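Local coordinates for 11S globulin seed storage protein (Amaranthus hypochondriacus, PDB 3QAC), which probably serves as a seed storage protein, a nutrient reservoir whose mature form is a hexamer of subunits, each an acidic and a basic chain joined by a disulfide, at residues P65-A70 with F181-K186; L73-Q78 with E396-K401; A297-P302 with P445-F450; G355-V360 with F384-Q389. One frame throughout, in Å; residues are numbered along the deposited sequence.

Contact 1 of 4, residues P65-A70 with F181-K186; sequences PSFTSA and FYLAGK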
loop_
_atom_site.group_PDB
_atom_site.type_symbol
_atom_site.label_atom_id
_atom_site.label_comp_id
_atom_site.label_asym_id
_atom_site.label_seq_id
_atom_site.Cartn_x
_atom_site.Cartn_y
_atom_site.Cartn_z
ATOM N N PRO A 65 -26.025 14.657 -4.734
ATOM C CA PRO A 65 -25.273 13.471 -4.346
ATOM C C PRO A 65 -24.190 13.112 -5.361
ATOM O O PRO A 65 -24.425 13.108 -6.576
ATOM C CB PRO A 65 -26.343 12.375 -4.318
ATOM C CG PRO A 65 -27.544 12.969 -5.010
ATOM C CD PRO A 65 -27.471 14.415 -4.672
ATOM N N SER A 66 -23.012 12.793 -4.848
ATOM C CA SER A 66 -21.959 12.248 -5.675
ATOM C C SER A 66 -21.074 11.335 -4.841
ATOM O O SER A 66 -21.227 11.232 -3.617
ATOM C CB SER A 66 -21.108 13.370 -6.258
ATOM O OG SER A 66 -20.302 13.957 -5.246
ATOM N N PHE A 67 -20.143 10.676 -5.514
ATOM C CA PHE A 67 -19.076 9.978 -4.824
ATOM C C PHE A 67 -17.789 10.124 -5.623
ATOM O O PHE A 67 -17.814 10.477 -6.783
ATOM C CB PHE A 67 -19.426 8.507 -4.595
ATOM C CG PHE A 67 -19.943 7.789 -5.823
ATOM C CD1 PHE A 67 -21.280 7.880 -6.194
ATOM C CD2 PHE A 67 -19.097 7.000 -6.589
ATOM C CE1 PHE A 67 -21.759 7.199 -7.298
ATOM C CE2 PHE A 67 -19.572 6.316 -7.703
ATOM C CZ PHE A 67 -20.904 6.414 -8.053
ATOM N N THR A 68 -16.658 9.862 -4.981
ATOM C CA THR A 68 -15.383 9.871 -5.665
ATOM C C THR A 68 -14.628 8.660 -5.179
ATOM O O THR A 68 -14.812 8.229 -4.044
ATOM C CB THR A 68 -14.584 11.185 -5.416
ATOM O OG1 THR A 68 -13.261 11.064 -5.959
ATOM C CG2 THR A 68 -14.499 11.510 -3.931
ATOM N N SER A 69 -13.808 8.095 -6.054
ATOM C CA SER A 69 -13.053 6.894 -5.751
ATOM C C SER A 69 -12.013 7.130 -4.669
ATOM O O SER A 69 -11.496 6.178 -4.100
ATOM C CB SER A 69 -12.348 6.394 -7.012
ATOM O OG SER A 69 -11.467 7.395 -7.487
ATOM N N ALA A 70 -11.690 8.390 -4.391
ATOM C CA ALA A 70 -10.743 8.705 -3.311
ATOM C C ALA A 70 -11.435 9.123 -2.005
ATOM O O ALA A 70 -12.492 9.748 -2.042
ATOM C CB ALA A 70 -9.786 9.790 -3.751
ATOM N N PHE A 181 -18.203 10.958 -9.543
ATOM C CA PHE A 181 -19.431 10.467 -10.148
ATOM C C PHE A 181 -20.607 11.137 -9.440
ATOM O O PHE A 181 -20.705 11.080 -8.217
ATOM C CB PHE A 181 -19.547 8.949 -9.973
ATOM C CG PHE A 181 -18.364 8.158 -10.489
ATOM C CD1 PHE A 181 -18.493 7.340 -11.598
ATOM C CD2 PHE A 181 -17.140 8.205 -9.844
ATOM C CE1 PHE A 181 -17.424 6.589 -12.067
ATOM C CE2 PHE A 181 -16.067 7.456 -10.303
ATOM C CZ PHE A 181 -16.212 6.640 -11.418
ATOM N N TYR A 182 -21.485 11.785 -10.202
ATOM C CA TYR A 182 -22.689 12.393 -9.633
ATOM C C TYR A 182 -23.917 11.531 -9.876
ATOM O O TYR A 182 -23.994 10.774 -10.855
ATOM C CB TYR A 182 -22.937 13.799 -10.188
ATOM C CG TYR A 182 -22.151 14.883 -9.494
ATOM C CD1 TYR A 182 -20.865 15.201 -9.891
ATOM C CD2 TYR A 182 -22.689 15.576 -8.435
ATOM C CE1 TYR A 182 -20.143 16.201 -9.255
ATOM C CE2 TYR A 182 -21.979 16.567 -7.788
ATOM C CZ TYR A 182 -20.708 16.886 -8.203
ATOM O OH TYR A 182 -20.001 17.883 -7.547
ATOM N N LEU A 183 -24.876 11.666 -8.967
ATOM C CA LEU A 183 -26.070 10.838 -8.973
ATOM C C LEU A 183 -27.282 11.620 -9.439
ATOM O O LEU A 183 -28.396 11.108 -9.428
ATOM C CB LEU A 183 -26.305 10.296 -7.570
ATOM C CG LEU A 183 -25.369 9.128 -7.312
ATOM C CD1 LEU A 183 -25.320 8.771 -5.840
ATOM C CD2 LEU A 183 -25.852 7.960 -8.153
ATOM N N ALA A 184 -27.054 12.865 -9.833
ATOM C CA ALA A 184 -28.126 13.743 -10.273
ATOM C C ALA A 184 -27.537 14.966 -10.967
ATOM O O ALA A 184 -26.369 15.297 -10.776
ATOM C CB ALA A 184 -28.996 14.174 -9.069
ATOM N N GLY A 185 -28.349 15.634 -11.772
ATOM C CA GLY A 185 -27.950 16.881 -12.399
ATOM C C GLY A 185 -27.100 16.695 -13.639
ATOM O O GLY A 185 -26.946 15.587 -14.152
ATOM N N LYS A 186 -26.549 17.794 -14.129
ATOM C CA LYS A 186 -25.625 17.737 -15.249
ATOM C C LYS A 186 -24.407 18.586 -14.897
ATOM O O LYS A 186 -24.203 19.655 -15.464
ATOM C CB LYS A 186 -26.294 18.243 -16.526
ATOM C CG LYS A 186 -25.527 17.906 -17.797
ATOM C CD LYS A 186 -26.036 18.715 -18.997
ATOM C CE LYS A 186 -25.063 18.656 -20.198
ATOM N NZ LYS A 186 -24.112 19.813 -20.310
#
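Phe67 and Phe181 are paired across two antiparallel strands of the N-terminal cupin domain, where strand 61-68 runs against the short strand 180-182. Their rings are almost parallel, with planes only 4° apart, yet so far slid that they barely overlap; the centroids are 5.1 Å apart. It is CB of Phe181 that lies over the Phe67 ring, 3.7 Å from its centroid and displaced toward CE2 and CZ, a CH-pi contact. Phe67 CG, set between its own backbone N and carbonyl carbon (chi1 49°), leans toward the neighbouring strand and so starts the ring on its way under that CB. Leu183 meets the same ring at its edge, CG 4.1 Å from Phe67 CE1. Beneath these side chains the two phenylalanines exchange both backbone N-H...O bonds.

On the other face of the sheet Ser66 CB rests over the Tyr182 ring, 3.6 Å from the centroid. The polar ends are held from outside: Ser66 OG by Arg180, Tyr182 OH by Glu190 and Asn243. A second subunit closes over the phenylalanine side, with its Tyr340 stacking on Phe67. Where the strand pairing ends, Pro65 CB packs 3.9 Å from Leu183 CB, and Leu183 N donates to Pro65 O at 2.8 Å, tilted 29° from the carbonyl plane.

Contact 2 of 4, residues L73-Q78 with E396-K401; sequences LIYIEQ and EWVSFK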
loop_
_atom_site.group_PDB
_atom_site.type_symbol
_atom_site.label_atom_id
_atom_site.label_comp_id
_atom_site.label_asym_id
_atom_site.label_seq_id
_atom_site.Cartn_x
_atom_site.Cartn_y
_atom_site.Cartn_z
ATOM N N LEU A 73 -11.096 14.286 3.219
ATOM C CA LEU A 73 -11.046 14.900 4.512
ATOM C C LEU A 73 -11.633 16.267 4.287
ATOM O O LEU A 73 -11.129 17.037 3.464
ATOM C CB LEU A 73 -9.597 15.027 4.954
ATOM C CG LEU A 73 -9.310 14.641 6.394
ATOM C CD1 LEU A 73 -9.929 13.282 6.686
ATOM C CD2 LEU A 73 -7.815 14.611 6.619
ATOM N N ILE A 74 -12.700 16.568 5.009
ATOM C CA ILE A 74 -13.436 17.801 4.816
ATOM C C ILE A 74 -13.367 18.685 6.062
ATOM O O ILE A 74 -13.630 18.240 7.174
ATOM C CB ILE A 74 -14.892 17.490 4.512
ATOM C CG1 ILE A 74 -14.971 16.508 3.334
ATOM C CG2 ILE A 74 -15.640 18.763 4.225
ATOM C CD1 ILE A 74 -16.265 15.767 3.191
ATOM N N TYR A 75 -12.990 19.940 5.877
ATOM C CA TYR A 75 -13.080 20.902 6.952
ATOM C C TYR A 75 -14.157 21.916 6.603
ATOM O O TYR A 75 -14.164 22.483 5.508
ATOM C CB TYR A 75 -11.746 21.591 7.188
ATOM C CG TYR A 75 -11.805 22.691 8.219
ATOM C CD1 TYR A 75 -11.896 22.395 9.567
ATOM C CD2 TYR A 75 -11.741 24.022 7.845
ATOM C CE1 TYR A 75 -11.946 23.387 10.512
ATOM C CE2 TYR A 75 -11.784 25.027 8.787
ATOM C CZ TYR A 75 -11.887 24.705 10.115
ATOM O OH TYR A 75 -11.929 25.696 11.060
ATOM N N ILE A 76 -15.079 22.107 7.535
ATOM C CA ILE A 76 -16.140 23.085 7.383
ATOM C C ILE A 76 -15.561 24.404 7.848
ATOM O O ILE A 76 -15.408 24.640 9.047
ATOM C CB ILE A 76 -17.368 22.716 8.230
ATOM C CG1 ILE A 76 -17.931 21.363 7.780
ATOM C CG2 ILE A 76 -18.421 23.787 8.150
ATOM C CD1 ILE A 76 -18.085 21.213 6.274
ATOM N N GLU A 77 -15.207 25.252 6.891
ATOM C CA GLU A 77 -14.513 26.483 7.202
ATOM C C GLU A 77 -15.507 27.467 7.771
ATOM O O GLU A 77 -15.183 28.282 8.636
ATOM C CB GLU A 77 -13.903 27.079 5.931
ATOM C CG GLU A 77 -13.084 28.315 6.196
ATOM C CD GLU A 77 -12.788 29.112 4.943
ATOM O OE1 GLU A 77 -13.260 30.269 4.859
ATOM O OE2 GLU A 77 -12.090 28.585 4.049
ATOM N N GLN A 78 -16.731 27.379 7.270
ATOM C CA GLN A 78 -17.728 28.380 7.573
ATOM C C GLN A 78 -19.101 27.783 7.454
ATOM O O GLN A 78 -19.350 26.943 6.596
ATOM C CB GLN A 78 -17.608 29.530 6.576
ATOM C CG GLN A 78 -18.393 30.786 6.951
ATOM C CD GLN A 78 -18.246 31.895 5.911
ATOM O OE1 GLN A 78 -18.887 31.856 4.860
ATOM N NE2 GLN A 78 -17.398 32.885 6.199
ATOM N N GLU A 396 -4.211 31.181 11.368
ATOM C CA GLU A 396 -4.948 29.970 11.673
ATOM C C GLU A 396 -5.043 29.124 10.428
ATOM O O GLU A 396 -5.334 29.619 9.344
ATOM C CB GLU A 396 -6.333 30.328 12.208
ATOM C CG GLU A 396 -6.247 31.489 13.189
ATOM O OE1 GLU A 396 -8.469 30.974 13.744
ATOM O OE2 GLU A 396 -7.596 32.814 14.560
ATOM N N TRP A 397 -4.791 27.837 10.589
ATOM C CA TRP A 397 -4.702 26.960 9.449
ATOM C C TRP A 397 -5.300 25.601 9.760
ATOM O O TRP A 397 -5.343 25.178 10.908
ATOM C CB TRP A 397 -3.236 26.775 9.105
ATOM C CG TRP A 397 -2.488 25.909 10.089
ATOM C CD1 TRP A 397 -2.255 24.570 9.985
ATOM C CD2 TRP A 397 -1.856 26.327 11.305
ATOM N NE1 TRP A 397 -1.514 24.129 11.050
ATOM C CE2 TRP A 397 -1.253 25.189 11.876
ATOM C CE3 TRP A 397 -1.733 27.556 11.965
ATOM C CZ2 TRP A 397 -0.555 25.239 13.079
ATOM C CZ3 TRP A 397 -1.032 27.607 13.154
ATOM C CH2 TRP A 397 -0.455 26.458 13.701
ATOM N N VAL A 398 -5.778 24.933 8.726
ATOM C CA VAL A 398 -6.038 23.520 8.822
ATOM C C VAL A 398 -4.998 22.778 7.985
ATOM O O VAL A 398 -4.679 23.177 6.857
ATOM C CB VAL A 398 -7.464 23.156 8.405
ATOM C CG1 VAL A 398 -7.618 21.644 8.332
ATOM C CG2 VAL A 398 -8.473 23.742 9.386
ATOM N N SER A 399 -4.449 21.725 8.576
ATOM C CA SER A 399 -3.494 20.861 7.917
ATOM C C SER A 399 -4.144 19.517 7.613
ATOM O O SER A 399 -4.560 18.791 8.519
ATOM C CB SER A 399 -2.270 20.651 8.805
ATOM O OG SER A 399 -1.477 21.817 8.872
ATOM N N PHE A 400 -4.242 19.188 6.331
ATOM C CA PHE A 400 -4.722 17.873 5.942
ATOM C C PHE A 400 -3.459 17.039 5.812
ATOM O O PHE A 400 -2.468 17.496 5.252
ATOM C CB PHE A 400 -5.507 17.971 4.637
ATOM C CG PHE A 400 -6.679 18.924 4.707
ATOM C CD1 PHE A 400 -6.513 20.275 4.430
ATOM C CD2 PHE A 400 -7.946 18.468 5.075
ATOM C CE1 PHE A 400 -7.592 21.141 4.508
ATOM C CE2 PHE A 400 -9.022 19.327 5.147
ATOM C CZ PHE A 400 -8.853 20.654 4.868
ATOM N N LYS A 401 -3.444 15.856 6.403
ATOM C CA LYS A 401 -2.213 15.084 6.442
ATOM C C LYS A 401 -2.403 13.752 5.749
ATOM O O LYS A 401 -3.365 13.024 6.023
ATOM C CB LYS A 401 -1.752 14.869 7.877
ATOM C CG LYS A 401 -1.117 16.102 8.515
ATOM C CD LYS A 401 -1.328 16.137 10.025
ATOM C CE LYS A 401 -0.246 16.959 10.742
ATOM N NZ LYS A 401 -0.496 18.428 10.793
#
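The hydroxyl of Tyr75 is hydrogen-bonded to Lys327 NZ, and the ring behind it takes a methyl of Val398 on one face. CG2 of Val398 stands 3.4 Å from the Tyr75 centroid and just 2° off the ring normal, so it is close to equidistant from all six ring carbons: a well-centred CH-pi contact. Tyr75 CG, anti to the backbone N (chi1 175°), heads on along its strand, away from Phe400 and up to the level of that methyl. Phe400 fills the position behind: its CZ touches Tyr75 CB at 3.8 Å, and its CD2 reaches Leu73 CB, also at 3.8 Å, as the Leu73 and Phe400 side chains run antiparallel alongside one another. Phe400 CE2 comes within 3.5 Å of Leu73 O. An alanine in place of Tyr75 would probably leave Val398 CG2 without the ring it sits on and Lys327 without its hydroxyl partner, opening a gap between the strands.

Ile139 packs on both Tyr75 and Val398, and Leu163 on Phe400. The strand axes, 8.8 Å apart and antiparallel at 171°, are too far separated for backbone pairing. Chiefly through side chains, strand 72-78 of the N-terminal cupin domain thus meets strand 394-401 of the C-terminal one, as in the bicupin fold of 11S globulins.

Contact 3 of 4, residues A297-P302 with P445-F450; sequences ADVYTP and PETTLF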
loop_
_atom_site.group_PDB
_atom_site.type_symbol
_atom_site.label_atom_id
_atom_site.label_comp_id
_atom_site.label_asym_id
_atom_site.label_seq_id
_atom_site.Cartn_x
_atom_site.Cartn_y
_atom_site.Cartn_z
ATOM N N ALA A 297 -7.867 20.456 22.152
ATOM C CA ALA A 297 -6.497 20.838 21.842
ATOM C C ALA A 297 -5.458 19.929 22.514
ATOM O O ALA A 297 -5.583 19.595 23.692
ATOM C CB ALA A 297 -6.261 22.296 22.224
ATOM N N ASP A 298 -4.438 19.527 21.758
ATOM C CA ASP A 298 -3.357 18.711 22.307
ATOM C C ASP A 298 -2.289 19.642 22.816
ATOM O O ASP A 298 -1.471 19.297 23.671
ATOM C CB ASP A 298 -2.729 17.818 21.232
ATOM C CG ASP A 298 -3.754 17.236 20.290
ATOM O OD1 ASP A 298 -4.257 16.124 20.585
ATOM O OD2 ASP A 298 -4.054 17.898 19.263
ATOM N N VAL A 299 -2.290 20.834 22.249
ATOM C CA VAL A 299 -1.316 21.825 22.611
ATOM C C VAL A 299 -2.037 23.130 22.835
ATOM O O VAL A 299 -2.851 23.550 22.014
ATOM C CB VAL A 299 -0.264 21.999 21.498
ATOM C CG1 VAL A 299 0.777 23.018 21.909
ATOM C CG2 VAL A 299 0.399 20.660 21.170
ATOM N N TYR A 300 -1.781 23.730 23.988
ATOM C CA TYR A 300 -2.036 25.140 24.191
ATOM C C TYR A 300 -0.790 25.762 24.807
ATOM O O TYR A 300 -0.085 25.132 25.596
ATOM C CB TYR A 300 -3.237 25.407 25.091
ATOM C CG TYR A 300 -3.262 26.862 25.504
ATOM C CD1 TYR A 300 -3.167 27.240 26.839
ATOM C CD2 TYR A 300 -3.325 27.864 24.540
ATOM C CE1 TYR A 300 -3.170 28.586 27.207
ATOM C CE2 TYR A 300 -3.321 29.201 24.889
ATOM C CZ TYR A 300 -3.247 29.562 26.223
ATOM O OH TYR A 300 -3.244 30.902 26.549
ATOM N N THR A 301 -0.505 26.997 24.423
ATOM C CA THR A 301 0.538 27.772 25.071
ATOM C C THR A 301 -0.008 29.175 25.251
ATOM O O THR A 301 -0.342 29.844 24.274
ATOM C CB THR A 301 1.866 27.780 24.260
ATOM O OG1 THR A 301 2.327 26.434 24.085
ATOM C CG2 THR A 301 2.941 28.571 24.996
ATOM N N PRO A 302 -0.141 29.603 26.516
ATOM C CA PRO A 302 -0.599 30.929 26.941
ATOM C C PRO A 302 -0.199 32.043 25.982
ATOM O O PRO A 302 0.986 32.354 25.857
ATOM C CB PRO A 302 0.113 31.109 28.280
ATOM C CG PRO A 302 0.148 29.721 28.848
ATOM C CD PRO A 302 0.241 28.765 27.668
ATOM N N PRO A 445 11.194 27.169 26.771
ATOM C CA PRO A 445 10.456 26.264 27.661
ATOM C C PRO A 445 9.085 25.881 27.123
ATOM O O PRO A 445 8.491 24.907 27.587
ATOM C CB PRO A 445 10.287 27.105 28.921
ATOM C CG PRO A 445 10.148 28.493 28.382
ATOM C CD PRO A 445 11.134 28.563 27.245
ATOM N N GLU A 446 8.573 26.641 26.166
ATOM C CA GLU A 446 7.264 26.324 25.613
ATOM C C GLU A 446 7.308 25.052 24.777
ATOM O O GLU A 446 8.369 24.616 24.345
ATOM C CB GLU A 446 6.718 27.480 24.777
ATOM C CG GLU A 446 6.359 28.711 25.593
ATOM C CD GLU A 446 7.387 29.817 25.440
ATOM O OE1 GLU A 446 8.590 29.556 25.659
ATOM O OE2 GLU A 446 6.984 30.948 25.091
ATOM N N THR A 447 6.137 24.467 24.570
ATOM C CA THR A 447 5.966 23.283 23.746
ATOM C C THR A 447 5.347 23.671 22.408
ATOM O O THR A 447 4.174 24.037 22.353
ATOM C CB THR A 447 5.022 22.264 24.430
ATOM O OG1 THR A 447 5.708 21.619 25.504
ATOM C CG2 THR A 447 4.577 21.216 23.440
ATOM N N THR A 448 6.142 23.605 21.339
ATOM C CA THR A 448 5.622 23.651 19.964
ATOM C C THR A 448 5.122 25.017 19.519
ATOM O O THR A 448 5.457 25.472 18.427
ATOM C CB THR A 448 4.471 22.637 19.765
ATOM O OG1 THR A 448 4.969 21.307 19.926
ATOM C CG2 THR A 448 3.857 22.782 18.374
ATOM N N LEU A 449 4.282 25.640 20.346
ATOM C CA LEU A 449 3.766 26.981 20.090
ATOM C C LEU A 449 4.398 27.976 21.051
ATOM O O LEU A 449 4.413 27.749 22.261
ATOM C CB LEU A 449 2.257 27.002 20.253
ATOM C CG LEU A 449 1.520 26.099 19.271
ATOM C CD1 LEU A 449 0.030 26.203 19.484
ATOM C CD2 LEU A 449 1.884 26.485 17.852
ATOM N N PHE A 450 4.928 29.066 20.502
ATOM C CA PHE A 450 5.657 30.066 21.273
ATOM C C PHE A 450 5.039 31.431 21.096
ATOM O O PHE A 450 4.524 31.756 20.030
ATOM C CB PHE A 450 7.094 30.195 20.774
ATOM C CG PHE A 450 7.848 28.911 20.742
ATOM C CD1 PHE A 450 8.979 28.791 19.954
ATOM C CD2 PHE A 450 7.435 27.824 21.500
ATOM C CE1 PHE A 450 9.690 27.611 19.925
ATOM C CE2 PHE A 450 8.129 26.634 21.470
ATOM C CZ PHE A 450 9.260 26.520 20.686
HETATM O O HOH W 1 3.916 25.348 26.062
#
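Thr301 and Glu446 set their side chains at about a right angle, with CG2 of the threonine against the aliphatic part of the glutamate, 3.5 Å from Glu446 CG. Glu446 bends at chi2, and its OE1 forms a salt bridge with Arg444. In Thr301, OG1 anti to the carbonyl carbon (chi1 -59°) is turned to a water and leaves CG2 to face Glu446; OG1 also lies 3.1 Å from Leu449 O. The water, 2.8 Å from Thr301 OG1, accepts from Thr447 N at 2.8 Å, so it bridges the segments.

Two residues back, Val299 and Leu449 cross obliquely, and the valine's CG1 approaches Leu449 CD1 at 4.1 Å. The same methyl of Val299 lies 3.6 Å from Thr447 O. That carbonyl also closes a tight turn: Leu449 N bonds back to Thr447 O at 2.6 Å round Thr448, with positive phi (73°), a classic gamma turn. Beyond the turn, strand 449-450 pairs with strand 335-341, while strand 299-301 pairs with 305-310 at the border, within this chain, of another sheet. The contact thus brings together parts of the two antiparallel sheets of the C-terminal cupin jelly-roll barrel.

Contact 4 of 4, residues G355-V360 with F384-Q389; sequences GRIQIV and FAIVKQ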
loop_
_atom_site.group_PDB
_atom_site.type_symbol
_atom_site.label_atom_id
_atom_site.label_comp_id
_atom_site.label_asym_id
_atom_site.label_seq_id
_atom_site.Cartn_x
_atom_site.Cartn_y
_atom_site.Cartn_z
ATOM N N GLY A 355 0.620 34.599 7.907
ATOM C CA GLY A 355 1.837 34.085 8.498
ATOM C C GLY A 355 3.017 34.082 7.555
ATOM O O GLY A 355 2.866 33.822 6.357
ATOM N N ARG A 356 4.192 34.408 8.085
ATOM C CA ARG A 356 5.432 34.190 7.352
ATOM C C ARG A 356 5.758 32.706 7.522
ATOM O O ARG A 356 6.054 32.219 8.618
ATOM C CB ARG A 356 6.570 35.115 7.838
ATOM C CG ARG A 356 8.015 34.566 7.695
ATOM C CD ARG A 356 8.951 35.456 6.841
ATOM N NE ARG A 356 8.441 35.661 5.482
ATOM C CZ ARG A 356 9.141 36.173 4.463
ATOM N NH1 ARG A 356 10.414 36.535 4.626
ATOM N NH2 ARG A 356 8.570 36.319 3.267
ATOM N N ILE A 357 5.656 31.982 6.423
ATOM C CA ILE A 357 5.902 30.565 6.447
ATOM C C ILE A 357 7.193 30.293 5.720
ATOM O O ILE A 357 7.417 30.769 4.615
ATOM C CB ILE A 357 4.716 29.786 5.829
ATOM C CG1 ILE A 357 3.478 29.971 6.713
ATOM C CG2 ILE A 357 5.055 28.308 5.690
ATOM C CD1 ILE A 357 2.198 29.508 6.082
ATOM N N GLN A 358 8.068 29.546 6.364
ATOM C CA GLN A 358 9.294 29.164 5.697
ATOM C C GLN A 358 9.500 27.643 5.742
ATOM O O GLN A 358 9.336 26.996 6.797
ATOM C CB GLN A 358 10.501 29.936 6.240
ATOM C CG GLN A 358 11.747 29.689 5.394
ATOM C CD GLN A 358 12.945 30.535 5.788
ATOM O OE1 GLN A 358 13.031 31.059 6.909
ATOM N NE2 GLN A 358 13.891 30.656 4.867
ATOM N N ILE A 359 9.840 27.093 4.575
ATOM C CA ILE A 359 9.939 25.663 4.376
ATOM C C ILE A 359 11.280 25.343 3.737
ATOM O O ILE A 359 11.730 26.029 2.805
ATOM C CB ILE A 359 8.798 25.154 3.480
ATOM C CG1 ILE A 359 7.450 25.585 4.049
ATOM C CG2 ILE A 359 8.895 23.644 3.252
ATOM C CD1 ILE A 359 6.283 25.174 3.188
ATOM N N VAL A 360 11.917 24.305 4.266
ATOM C CA VAL A 360 13.244 23.896 3.853
ATOM C C VAL A 360 13.208 22.454 3.368
ATOM O O VAL A 360 12.493 21.613 3.934
ATOM C CB VAL A 360 14.211 23.967 5.044
ATOM C CG1 VAL A 360 15.612 23.482 4.647
ATOM C CG2 VAL A 360 14.248 25.370 5.618
ATOM N N PHE A 384 9.852 17.689 5.123
ATOM C CA PHE A 384 10.308 19.055 4.902
ATOM C C PHE A 384 10.117 19.874 6.178
ATOM O O PHE A 384 9.028 19.907 6.763
ATOM C CB PHE A 384 9.591 19.716 3.711
ATOM C CG PHE A 384 10.176 19.351 2.345
ATOM C CD1 PHE A 384 10.222 20.297 1.320
ATOM C CD2 PHE A 384 10.656 18.074 2.090
ATOM C CE1 PHE A 384 10.736 19.984 0.060
ATOM C CE2 PHE A 384 11.186 17.744 0.836
ATOM C CZ PHE A 384 11.224 18.716 -0.189
ATOM N N ALA A 385 11.180 20.545 6.596
ATOM C CA ALA A 385 11.134 21.365 7.795
ATOM C C ALA A 385 10.408 22.676 7.551
ATOM O O ALA A 385 10.529 23.285 6.482
ATOM C CB ALA A 385 12.516 21.621 8.313
ATOM N N ILE A 386 9.650 23.100 8.558
ATOM C CA ILE A 386 8.798 24.263 8.435
ATOM C C ILE A 386 8.617 25.023 9.758
ATOM O O ILE A 386 8.590 24.419 10.830
ATOM C CB ILE A 386 7.439 23.903 7.799
ATOM C CG1 ILE A 386 6.458 25.056 7.945
ATOM C CG2 ILE A 386 6.855 22.622 8.415
ATOM C CD1 ILE A 386 5.154 24.815 7.278
ATOM N N VAL A 387 8.549 26.353 9.652
ATOM C CA VAL A 387 8.222 27.256 10.757
ATOM C C VAL A 387 7.075 28.178 10.338
ATOM O O VAL A 387 6.941 28.553 9.175
ATOM C CB VAL A 387 9.452 28.091 11.211
ATOM C CG1 VAL A 387 10.012 28.924 10.056
ATOM C CG2 VAL A 387 9.102 28.963 12.421
ATOM N N LYS A 388 6.203 28.496 11.274
ATOM C CA LYS A 388 5.069 29.350 10.963
ATOM C C LYS A 388 5.093 30.521 11.925
ATOM O O LYS A 388 5.035 30.333 13.140
ATOM C CB LYS A 388 3.743 28.597 11.108
ATOM C CG LYS A 388 3.755 27.157 10.589
ATOM C CD LYS A 388 2.326 26.602 10.522
ATOM C CE LYS A 388 2.289 25.140 10.127
ATOM N NZ LYS A 388 2.645 24.274 11.275
ATOM N N GLN A 389 5.198 31.726 11.382
ATOM C CA GLN A 389 5.247 32.922 12.207
ATOM C C GLN A 389 4.023 33.782 11.941
ATOM O O GLN A 389 3.877 34.368 10.863
ATOM C CB GLN A 389 6.533 33.691 11.938
ATOM C CG GLN A 389 6.486 35.141 12.334
ATOM C CD GLN A 389 7.111 35.384 13.677
ATOM O OE1 GLN A 389 8.338 35.417 13.809
ATOM N NE2 GLN A 389 6.273 35.557 14.689
#
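Arg356 and Gln389 exchange two backbone bonds, Arg356 N to Gln389 O at 2.8 Å and Gln389 N to Arg356 O at 2.9 Å. Gln358 with Val387 repeats the pattern. At the far end Val360 N donates to Ala385 O at 2.8 Å, whereas the return bond from Ala385 N to Val360 O, 3.2 Å long and bent to 126°, is weak, as the pairing gives out beside Phe384.

The face with Ile357, Ile359 and Ile386 is packed mainly by these isoleucines. Ile386 lies alongside the other two, all three heading the same way, and its CD1 touches Ile357 CG2 at 3.8 Å and Ile359 CG1 at 4.0 Å. Ile386 CG1, anti to the backbone N (chi1 168°), is set against Ile359 CG1 as well. Where the pairing ends, Phe384 crosses Ile359 at about a right angle; CG2 of Ile359 stands at the edge of its ring and 4.0 Å from Phe384 CB. An alanine at Ile359 would probably leave a gap beside Ile386 CD1 and deprive Phe384 of the methyl at its ring edge.

On the opposite face Gln358 CB packs against Val387 CG1, and Gln358 OE1 accepts from Glu216 N of the third subunit; Phe215 of that subunit packs on Val387. Arg356 turns away to a salt bridge with Asp369. Strand 366-373 flanks 354-360, strand 335-341 flanks 385-391, and Met348 of strand 346-351 packs against Ile357 and Ile386.

Contact 1 belongs to the N-terminal cupin domain, contacts 3 and 4 to the C-terminal one, and contact 2 ties the two together near the chain's centre. Centre to centre, contact 2 is 22 Å from contact 1, 20 Å from contact 3 and 18 Å from contact 4, where Trp397 CZ2 packs 3.8 Å from Lys388 NZ. Contact 3 lies 17 Å from contact 4 and shares a sheet with each of contacts 2 and 4. Along the chain the segments of contacts 1 and 2 alternate, as do those of 2 and 3, while contact 4 is nested inside both loops. Contact 1 meets the second subunit and contact 4 the third, so each domain offers a surface to the trimer.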